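Branched-chain alpha-ketoacid decarboxylase (Lactococcus lactis, PDB 2VBF) probably decarboxylates branched-chain and aromatic alpha-keto acids to aldehydes, using thiamine diphosphate and one magnesium ion per subunit. Local coordinates at residues A[454-459]-A[501-506]; A[460-465]-A[505-510]. One frame throughout, in Å; residues are numbered along the deposited sequence.

Interaction 1: A[454-459]-A[501-506]; sequences SLQLTV and WNYSKL. With TPP (thiamine diphosphate), chain F.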
ATOM      1  N   SER A 454      -8.047   4.396  11.580  1.00 10.10           N
ATOM      2  CA  SER A 454      -6.692   4.564  11.040  1.00 11.62           C
ATOM      3  C   SER A 454      -5.776   3.424  11.435  1.00 12.31           C
ATOM      4  O   SER A 454      -4.969   2.955  10.621  1.00 10.45           O
ATOM      5  CB  SER A 454      -6.103   5.891  11.514  1.00 10.90           C
ATOM      6  OG  SER A 454      -6.821   6.994  10.982  1.00 11.53           O
ATOM      7  N   LEU A 455      -5.883   2.960  12.683  1.00 10.61           N
ATOM      8  CA  LEU A 455      -5.096   1.789  13.124  1.00 11.58           C
ATOM      9  C   LEU A 455      -5.318   0.575  12.222  1.00 10.47           C
ATOM     10  O   LEU A 455      -4.398  -0.170  11.961  1.00 11.76           O
ATOM     11  CB  LEU A 455      -5.418   1.409  14.574  1.00 11.90           C
ATOM     12  CG  LEU A 455      -4.679   0.159  15.087  1.00 12.68           C
ATOM     13  CD1 LEU A 455      -3.158   0.392  15.202  1.00 13.27           C
ATOM     14  CD2 LEU A 455      -5.258  -0.305  16.432  1.00 14.54           C
ATOM     15  N   GLN A 456      -6.543   0.405  11.724  1.00 10.70           N
ATOM     16  CA  GLN A 456      -6.873  -0.753  10.919  1.00 10.37           C
ATOM     17  C   GLN A 456      -6.063  -0.821   9.603  1.00 10.39           C
ATOM     18  O   GLN A 456      -5.876  -1.896   9.045  1.00 10.73           O
ATOM     19  CB  GLN A 456      -8.372  -0.794  10.641  1.00 11.45           C
ATOM     20  CG  GLN A 456      -9.222  -1.028  11.901  1.00 11.05           C
ATOM     21  CD  GLN A 456     -10.602  -1.597  11.616  1.00 12.09           C
ATOM     22  OE1 GLN A 456     -10.896  -2.002  10.499  1.00 13.12           O
ATOM     23  NE2 GLN A 456     -11.456  -1.652  12.652  1.00 11.86           N
ATOM     24  N   LEU A 457      -5.554   0.312   9.131  1.00  8.47           N
ATOM     25  CA  LEU A 457      -4.754   0.315   7.897  1.00 10.00           C
ATOM     26  C   LEU A 457      -3.333  -0.236   8.068  1.00  9.18           C
ATOM     27  O   LEU A 457      -2.742  -0.732   7.100  1.00 12.13           O
ATOM     28  CB  LEU A 457      -4.643   1.704   7.272  1.00  9.72           C
ATOM     29  CG  LEU A 457      -5.912   2.264   6.614  1.00  9.87           C
ATOM     30  CD1 LEU A 457      -6.718   3.053   7.637  1.00 10.53           C
ATOM     31  CD2 LEU A 457      -5.600   3.130   5.384  1.00  9.90           C
ATOM     32  N   THR A 458      -2.774  -0.133   9.279  1.00 10.17           N
ATOM     33  CA  THR A 458      -1.331  -0.388   9.499  1.00 10.84           C
ATOM     34  C   THR A 458      -1.007  -1.218  10.761  1.00 11.13           C
ATOM     35  O   THR A 458       0.162  -1.322  11.160  1.00 10.98           O
ATOM     36  CB  THR A 458      -0.532   0.951   9.579  1.00  9.91           C
ATOM     37  OG1 THR A 458      -1.049   1.753  10.644  1.00 10.71           O
ATOM     38  CG2 THR A 458      -0.585   1.739   8.249  1.00  9.89           C
ATOM     39  N   VAL A 459      -2.026  -1.876  11.319  1.00 12.77           N
ATOM     40  CA  VAL A 459      -1.924  -2.634  12.565  1.00 11.86           C
ATOM     41  C   VAL A 459      -0.803  -3.681  12.609  1.00 13.20           C
ATOM     42  O   VAL A 459      -0.268  -3.959  13.679  1.00 12.88           O
ATOM     43  CB  VAL A 459      -3.290  -3.328  12.888  1.00 10.65           C
ATOM     44  CG1 VAL A 459      -3.551  -4.450  11.903  1.00 10.64           C
ATOM     45  CG2 VAL A 459      -3.306  -3.849  14.332  1.00 12.93           C
ATOM     46  N   TRP A 501     -12.945  -4.121  16.202  1.00 13.97           N
ATOM     47  CA  TRP A 501     -12.017  -5.072  16.781  1.00 13.79           C
ATOM     48  C   TRP A 501     -11.962  -4.906  18.299  1.00 13.38           C
ATOM     49  O   TRP A 501     -12.364  -3.875  18.837  1.00 15.21           O
ATOM     50  CB  TRP A 501     -10.613  -4.868  16.226  1.00 14.53           C
ATOM     51  CG  TRP A 501     -10.490  -4.912  14.745  1.00 14.10           C
ATOM     52  CD1 TRP A 501     -11.436  -5.298  13.841  1.00 14.33           C
ATOM     53  CD2 TRP A 501      -9.327  -4.571  13.995  1.00 14.06           C
ATOM     54  NE1 TRP A 501     -10.929  -5.210  12.562  1.00 15.02           N
ATOM     55  CE2 TRP A 501      -9.636  -4.762  12.632  1.00 14.21           C
ATOM     56  CE3 TRP A 501      -8.056  -4.112  14.347  1.00 14.72           C
ATOM     57  CZ2 TRP A 501      -8.708  -4.515  11.610  1.00 14.34           C
ATOM     58  CZ3 TRP A 501      -7.134  -3.868  13.332  1.00 14.23           C
ATOM     59  CH2 TRP A 501      -7.471  -4.071  11.982  1.00 13.83           C
ATOM     60  N   ASN A 502     -11.435  -5.926  18.967  1.00 14.25           N
ATOM     61  CA  ASN A 502     -11.082  -5.842  20.386  1.00 14.80           C
ATOM     62  C   ASN A 502      -9.670  -5.290  20.505  1.00 13.73           C
ATOM     63  O   ASN A 502      -8.711  -6.038  20.681  1.00 13.40           O
ATOM     64  CB  ASN A 502     -11.218  -7.218  21.047  1.00 15.52           C
ATOM     65  CG  ASN A 502     -12.637  -7.752  20.972  1.00 18.54           C
ATOM     66  OD1 ASN A 502     -13.583  -7.079  21.383  1.00 24.69           O
ATOM     67  ND2 ASN A 502     -12.797  -8.946  20.426  1.00 22.56           N
ATOM     68  N   TYR A 503      -9.568  -3.965  20.398  1.00 13.43           N
ATOM     69  CA  TYR A 503      -8.268  -3.277  20.227  1.00 14.12           C
ATOM     70  C   TYR A 503      -7.292  -3.593  21.355  1.00 14.46           C
ATOM     71  O   TYR A 503      -6.124  -3.799  21.105  1.00 14.08           O
ATOM     72  CB  TYR A 503      -8.470  -1.760  20.062  1.00 14.39           C
ATOM     73  CG  TYR A 503      -9.340  -1.460  18.860  1.00 13.40           C
ATOM     74  CD1 TYR A 503      -8.853  -1.641  17.568  1.00 14.62           C
ATOM     75  CD2 TYR A 503     -10.655  -1.050  19.015  1.00 13.66           C
ATOM     76  CE1 TYR A 503      -9.665  -1.409  16.454  1.00 14.82           C
ATOM     77  CE2 TYR A 503     -11.471  -0.818  17.928  1.00 12.89           C
ATOM     78  CZ  TYR A 503     -10.968  -1.008  16.632  1.00 13.53           C
ATOM     79  OH  TYR A 503     -11.790  -0.792  15.552  1.00 13.12           O
ATOM     80  N   SER A 504      -7.784  -3.667  22.592  1.00 15.21           N
ATOM     81  CA  SER A 504      -6.904  -3.900  23.742  1.00 15.97           C
ATOM     82  C   SER A 504      -6.235  -5.287  23.725  1.00 16.78           C
ATOM     83  O   SER A 504      -5.194  -5.494  24.363  1.00 20.17           O
ATOM     84  CB  SER A 504      -7.668  -3.684  25.058  1.00 17.71           C
ATOM     85  OG  SER A 504      -8.556  -4.757  25.308  1.00 16.54           O
ATOM     86  N   LYS A 505      -6.818  -6.222  22.976  1.00 16.02           N
ATOM     87  CA  LYS A 505      -6.321  -7.589  22.896  1.00 17.62           C
ATOM     88  C   LYS A 505      -5.342  -7.826  21.740  1.00 15.94           C
ATOM     89  O   LYS A 505      -4.801  -8.924  21.599  1.00 16.21           O
ATOM     90  CB  LYS A 505      -7.503  -8.558  22.784  1.00 20.44           C
ATOM     91  CG  LYS A 505      -8.530  -8.449  23.908  1.00 24.37           C
ATOM     92  CD  LYS A 505      -7.919  -8.563  25.298  1.00 27.03           C
ATOM     93  CE  LYS A 505      -8.997  -8.402  26.366  1.00 28.45           C
ATOM     94  NZ  LYS A 505      -8.445  -8.545  27.745  1.00 30.39           N
ATOM     95  N   LEU A 506      -5.084  -6.801  20.928  1.00 14.71           N
ATOM     96  CA  LEU A 506      -4.150  -6.950  19.813  1.00 14.79           C
ATOM     97  C   LEU A 506      -2.727  -7.394  20.215  1.00 15.00           C
ATOM     98  O   LEU A 506      -2.192  -8.346  19.639  1.00 16.37           O
ATOM     99  CB  LEU A 506      -4.135  -5.671  18.946  1.00 13.69           C
ATOM    100  CG  LEU A 506      -5.399  -5.489  18.091  1.00 11.69           C
ATOM    101  CD1 LEU A 506      -5.506  -4.052  17.573  1.00 13.75           C
ATOM    102  CD2 LEU A 506      -5.451  -6.510  16.921  1.00 14.55           C
TER
HETATM  103  N1' TPP F1551      -7.498   6.825   3.158  1.00 11.52           N
HETATM  104  C2' TPP F1551      -6.231   7.276   3.425  1.00 12.26           C
HETATM  105  CM2 TPP F1551      -5.059   6.399   3.087  1.00 11.19           C
HETATM  106  N3' TPP F1551      -6.064   8.520   3.981  1.00 11.29           N
HETATM  107  C4' TPP F1551      -7.149   9.320   4.270  1.00 11.75           C
HETATM  108  N4' TPP F1551      -6.937  10.508   4.785  1.00 10.13           N
HETATM  109  C5' TPP F1551      -8.446   8.858   4.025  1.00 12.35           C
HETATM  110  C6' TPP F1551      -8.617   7.600   3.460  1.00 12.21           C
HETATM  111  C7' TPP F1551      -9.660   9.694   4.361  1.00 13.32           C
HETATM  112  N3  TPP F1551      -9.835   9.864   5.801  1.00 13.38           N
HETATM  113  C2  TPP F1551      -9.421  10.943   6.560  1.00 16.74           C
HETATM  114  S1  TPP F1551      -9.756  10.874   8.140  1.00 15.66           S
HETATM  115  C5  TPP F1551     -10.501   9.452   7.916  1.00 14.15           C
HETATM  116  C4  TPP F1551     -10.495   8.986   6.601  1.00 14.36           C
HETATM  117  CM4 TPP F1551     -11.120   7.700   6.132  1.00 13.96           C
HETATM  118  C6  TPP F1551     -11.137   8.790   9.122  1.00 13.99           C
HETATM  119  C7  TPP F1551     -10.172   8.463  10.252  1.00 13.21           C
HETATM  120  O7  TPP F1551     -10.940   7.838  11.252  1.00 13.65           O
HETATM  121  PA  TPP F1551     -10.333   7.485  12.684  1.00 12.75           P
HETATM  122  O1A TPP F1551      -8.897   7.022  12.574  1.00 13.29           O
HETATM  123  O2A TPP F1551     -11.228   6.435  13.315  1.00 11.02           O
HETATM  124  O3A TPP F1551     -10.323   8.921  13.426  1.00 11.54           O
HETATM  125  PB  TPP F1551     -11.508   9.600  14.305  1.00 13.16           P
HETATM  126  O1B TPP F1551     -11.843  10.892  13.615  1.00 13.07           O
HETATM  127  O2B TPP F1551     -10.893   9.881  15.647  1.00 12.24           O
HETATM  128  O3B TPP F1551     -12.685   8.672  14.418  1.00 12.75           O
HETATM  129  O   HOH W   1     -11.708  -4.590   9.780  1.00 15.96           O
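Gln456 NE2 donates to Tyr503 OH at 3.0 Å, with an N-H...O angle of 146° and the hydroxyl oxygen lying in the amide plane. The same nitrogen is also hydrogen-bonded to the backbone carbonyl of Pro499, so two oxygens grip it and fix the amide's rotation. With CG anti to its own carbonyl carbon (chi1 -66°) and an extended chain beyond, Gln456 lays its length over one face of the Trp501 indole. The amide and ring planes are stacked, 10° apart, and CG makes a CH-pi contact 3.6 Å from the centroid of the six-membered ring. A water accepts from Trp501 NE1 at 3.0 Å; its donation to Gln456 OE1 competes with other acceptors.

Beside the stack the contact is apolar. Val459 CG1 lies 3.9 Å from Trp501 CZ3, while its other methyl, CG2, meets Leu506 CD1. That methyl of Leu506 also faces Leu455 CD2, tip to tip at 3.9 Å, and the same Leu455 methyl lies 4.0 Å from Tyr503 CD1. A leucine in place of Trp501 would probably leave Gln456 without its flat partner and the water without its indole donor. Phe510 of the second subunit also meets this ring.

In the C-terminal TPP-binding domain, Ser454 follows the magnesium ligand Asp452 and cofactor-binding Gly453, consistent with the GDG motif of thiamine diphosphate enzymes. Its OG donates to TPP O1A at 2.6 Å, its backbone N to the same oxygen. A buried amide held by directional bonds and a ring face thus joins this phosphate-binding helix to segment 501-506, which leads into helix 506-509.

Interaction 2: A[460-465]-A[505-510]; sequences QELGLS and KLPETF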
ATOM      1  N   GLN A 460      -0.417  -4.240  11.460  1.00  9.88           N
ATOM      2  CA  GLN A 460       0.518  -5.374  11.453  1.00 11.76           C
ATOM      3  C   GLN A 460       1.918  -5.043  11.960  1.00 12.37           C
ATOM      4  O   GLN A 460       2.675  -5.973  12.291  1.00 13.50           O
ATOM      5  CB  GLN A 460       0.580  -6.091  10.098  1.00 12.56           C
ATOM      6  CG  GLN A 460       0.805  -5.196   8.893  1.00 10.71           C
ATOM      7  CD  GLN A 460      -0.501  -4.722   8.298  1.00 11.41           C
ATOM      8  OE1 GLN A 460      -0.979  -3.619   8.594  1.00 13.06           O
ATOM      9  NE2 GLN A 460      -1.113  -5.574   7.500  1.00 10.53           N
ATOM     10  N   GLU A 461       2.278  -3.758  12.070  1.00 12.72           N
ATOM     11  CA  GLU A 461       3.602  -3.416  12.639  1.00 12.90           C
ATOM     12  C   GLU A 461       3.658  -3.574  14.168  1.00 11.96           C
ATOM     13  O   GLU A 461       4.704  -3.367  14.786  1.00 13.88           O
ATOM     14  CB  GLU A 461       4.072  -2.024  12.232  1.00 12.99           C
ATOM     15  CG  GLU A 461       4.226  -1.820  10.709  1.00 14.57           C
ATOM     16  CD  GLU A 461       4.872  -2.977   9.977  1.00 15.05           C
ATOM     17  OE1 GLU A 461       5.973  -3.394  10.388  1.00 15.68           O
ATOM     18  OE2 GLU A 461       4.284  -3.477   8.981  1.00 12.49           O
ATOM     19  N   LEU A 462       2.534  -3.937  14.782  1.00 14.04           N
ATOM     20  CA  LEU A 462       2.538  -4.388  16.173  1.00 14.54           C
ATOM     21  C   LEU A 462       3.598  -5.493  16.380  1.00 13.05           C
ATOM     22  O   LEU A 462       4.302  -5.487  17.385  1.00 14.14           O
ATOM     23  CB  LEU A 462       1.132  -4.872  16.554  1.00 16.57           C
ATOM     24  CG  LEU A 462       0.655  -4.986  17.996  1.00 18.34           C
ATOM     25  CD1 LEU A 462       1.217  -3.921  18.906  1.00 18.60           C
ATOM     26  CD2 LEU A 462      -0.877  -4.949  17.998  1.00 18.25           C
ATOM     27  N   GLY A 463       3.744  -6.419  15.430  1.00 10.87           N
ATOM     28  CA  GLY A 463       4.759  -7.469  15.531  1.00 12.16           C
ATOM     29  C   GLY A 463       6.168  -6.921  15.698  1.00 12.75           C
ATOM     30  O   GLY A 463       6.914  -7.334  16.588  1.00 12.88           O
ATOM     31  N   LEU A 464       6.531  -5.983  14.827  1.00 12.02           N
ATOM     32  CA  LEU A 464       7.809  -5.295  14.910  1.00 11.93           C
ATOM     33  C   LEU A 464       8.022  -4.629  16.267  1.00 11.86           C
ATOM     34  O   LEU A 464       9.102  -4.720  16.843  1.00 13.97           O
ATOM     35  CB  LEU A 464       7.889  -4.258  13.782  1.00 11.70           C
ATOM     36  CG  LEU A 464       9.127  -3.360  13.698  1.00 11.97           C
ATOM     37  CD1 LEU A 464       9.280  -2.801  12.271  1.00 13.39           C
ATOM     38  CD2 LEU A 464       9.088  -2.225  14.716  1.00  9.86           C
ATOM     39  N   SER A 465       7.000  -3.945  16.774  1.00 10.69           N
ATOM     40  CA  SER A 465       7.143  -3.208  18.029  1.00 12.32           C
ATOM     41  C   SER A 465       7.505  -4.163  19.174  1.00 13.94           C
ATOM     42  O   SER A 465       8.277  -3.811  20.062  1.00 14.31           O
ATOM     43  CB  SER A 465       5.884  -2.387  18.359  1.00 14.31           C
ATOM     44  OG  SER A 465       4.794  -3.191  18.774  1.00 15.14           O
ATOM     45  N   LYS A 505      -6.818  -6.222  22.976  1.00 16.02           N
ATOM     46  CA  LYS A 505      -6.321  -7.589  22.896  1.00 17.62           C
ATOM     47  C   LYS A 505      -5.342  -7.826  21.740  1.00 15.94           C
ATOM     48  O   LYS A 505      -4.801  -8.924  21.599  1.00 16.21           O
ATOM     49  CB  LYS A 505      -7.503  -8.558  22.784  1.00 20.44           C
ATOM     50  CG  LYS A 505      -8.530  -8.449  23.908  1.00 24.37           C
ATOM     51  CD  LYS A 505      -7.919  -8.563  25.298  1.00 27.03           C
ATOM     52  CE  LYS A 505      -8.997  -8.402  26.366  1.00 28.45           C
ATOM     53  NZ  LYS A 505      -8.445  -8.545  27.745  1.00 30.39           N
ATOM     54  N   LEU A 506      -5.084  -6.801  20.928  1.00 14.71           N
ATOM     55  CA  LEU A 506      -4.150  -6.950  19.813  1.00 14.79           C
ATOM     56  C   LEU A 506      -2.727  -7.394  20.215  1.00 15.00           C
ATOM     57  O   LEU A 506      -2.192  -8.346  19.639  1.00 16.37           O
ATOM     58  CB  LEU A 506      -4.135  -5.671  18.946  1.00 13.69           C
ATOM     59  CG  LEU A 506      -5.399  -5.489  18.091  1.00 11.69           C
ATOM     60  CD1 LEU A 506      -5.506  -4.052  17.573  1.00 13.75           C
ATOM     61  CD2 LEU A 506      -5.451  -6.510  16.921  1.00 14.55           C
ATOM     62  N   PRO A 507      -2.087  -6.695  21.178  1.00 15.24           N
ATOM     63  CA  PRO A 507      -0.722  -7.120  21.516  1.00 16.41           C
ATOM     64  C   PRO A 507      -0.612  -8.600  21.900  1.00 16.98           C
ATOM     65  O   PRO A 507       0.278  -9.290  21.420  1.00 16.80           O
ATOM     66  CB  PRO A 507      -0.338  -6.190  22.673  1.00 16.93           C
ATOM     67  CG  PRO A 507      -1.210  -4.954  22.462  1.00 15.32           C
ATOM     68  CD  PRO A 507      -2.510  -5.511  21.952  1.00 14.85           C
ATOM     69  N   GLU A 508      -1.523  -9.094  22.732  1.00 16.94           N
ATOM     70  CA  GLU A 508      -1.517 -10.514  23.115  1.00 18.66           C
ATOM     71  C   GLU A 508      -1.627 -11.413  21.884  1.00 17.11           C
ATOM     72  O   GLU A 508      -0.886 -12.389  21.736  1.00 17.18           O
ATOM     73  CB  GLU A 508      -2.682 -10.808  24.066  1.00 19.60           C
ATOM     74  CG  GLU A 508      -2.779 -12.247  24.513  1.00 22.56           C
ATOM     75  CD  GLU A 508      -3.997 -12.497  25.395  1.00 25.35           C
ATOM     76  OE1 GLU A 508      -5.108 -12.045  25.033  1.00 31.30           O
ATOM     77  OE2 GLU A 508      -3.842 -13.160  26.444  1.00 34.07           O
ATOM     78  N   THR A 509      -2.567 -11.077  21.004  1.00 15.77           N
ATOM     79  CA  THR A 509      -2.816 -11.879  19.812  1.00 17.05           C
ATOM     80  C   THR A 509      -1.612 -11.857  18.857  1.00 16.41           C
ATOM     81  O   THR A 509      -1.341 -12.842  18.176  1.00 16.42           O
ATOM     82  CB  THR A 509      -4.110 -11.416  19.117  1.00 15.56           C
ATOM     83  OG1 THR A 509      -5.218 -11.688  19.980  1.00 17.54           O
ATOM     84  CG2 THR A 509      -4.326 -12.126  17.785  1.00 14.16           C
ATOM     85  N   PHE A 510      -0.872 -10.749  18.861  1.00 15.65           N
ATOM     86  CA  PHE A 510       0.303 -10.583  18.009  1.00 18.10           C
ATOM     87  C   PHE A 510       1.602 -11.050  18.686  1.00 19.34           C
ATOM     88  O   PHE A 510       2.700 -10.814  18.158  1.00 21.87           O
ATOM     89  CB  PHE A 510       0.406  -9.119  17.541  1.00 18.92           C
ATOM     90  CG  PHE A 510      -0.546  -8.765  16.426  1.00 20.02           C
ATOM     91  CD1 PHE A 510      -1.915  -8.911  16.575  1.00 20.59           C
ATOM     92  CD2 PHE A 510      -0.068  -8.266  15.221  1.00 20.57           C
ATOM     93  CE1 PHE A 510      -2.794  -8.577  15.544  1.00 20.46           C
ATOM     94  CE2 PHE A 510      -0.943  -7.943  14.198  1.00 19.83           C
ATOM     95  CZ  PHE A 510      -2.307  -8.099  14.358  1.00 20.03           C
TER
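Two short helical turns meet here, 462-465 at the start of helix 462-467 and the single-turn helix 506-509, and their backbones come near: the CA atoms of Gly463 and Phe510 are 6.0 Å apart, those of Leu462 and Pro507 6.8 Å. Phe510 is the first residue to leave helical backbone angles, yet its N still bonds to Leu506 O, which places the ring just past the helix end. Gly463 N lies 4.2 Å from Phe510 CD2.

Leu462 carries most of the packing. Its CG is anti to the backbone N (chi1 -160°), which sends the branch across the gap to the other helix. There CD2 presses on Leu506 CB at 3.5 Å, tighter than usual for two carbons, and also nears Pro507, whose CD is 4.3 Å away. The same methyl sits above one face of the Phe510 ring, 4.1 Å from its plane and offset toward the rim, while Leu462 CB touches Phe510 CD2 at 3.8 Å. Gln460 meets the ring differently: its CA approaches the edge, near the ring plane, 4.0 Å from CE2. The Gln460 amide turns to the second subunit, bonding to Gln460 there, and Phe510 meets Trp501 of that subunit.

Behind the interface Ser465 OG donates to Leu462 O. Within the C-terminal TPP-binding domain, Leu462 and Pro507 pack on Trp544 of strand 542-548, so the contact joins the domain's sheet to the dimer interface. No polar bond is found between the segments; the side-chain contacts are apolar, so their fit probably rests mainly on close carbon packing.

How the interactions relate
Interactions 1 and 2 have centres about 9 Å apart and share Lys505 and Leu506; in the chain, helix 452-458 is followed by helix 462-467. Leu506 joins them, offering CD1 to interaction 1 and CB to interaction 2, and the two contacts also touch directly where Val459 O lies 4.1 Å from Phe510 CE2. Interaction 1 is the nearer to the active site: its Ser454 binds the cofactor directly, whereas in interaction 2 the Gln460 side chain is about 11 Å from a bound thiamine diphosphate. The Tyr503 side chain is about 7 Å from the magnesium ion. Both reach the second subunit, where the ring pair is reciprocal: Trp501 of interaction 1 meets the partner's Phe510, and Phe510 of interaction 2 the partner's Trp501.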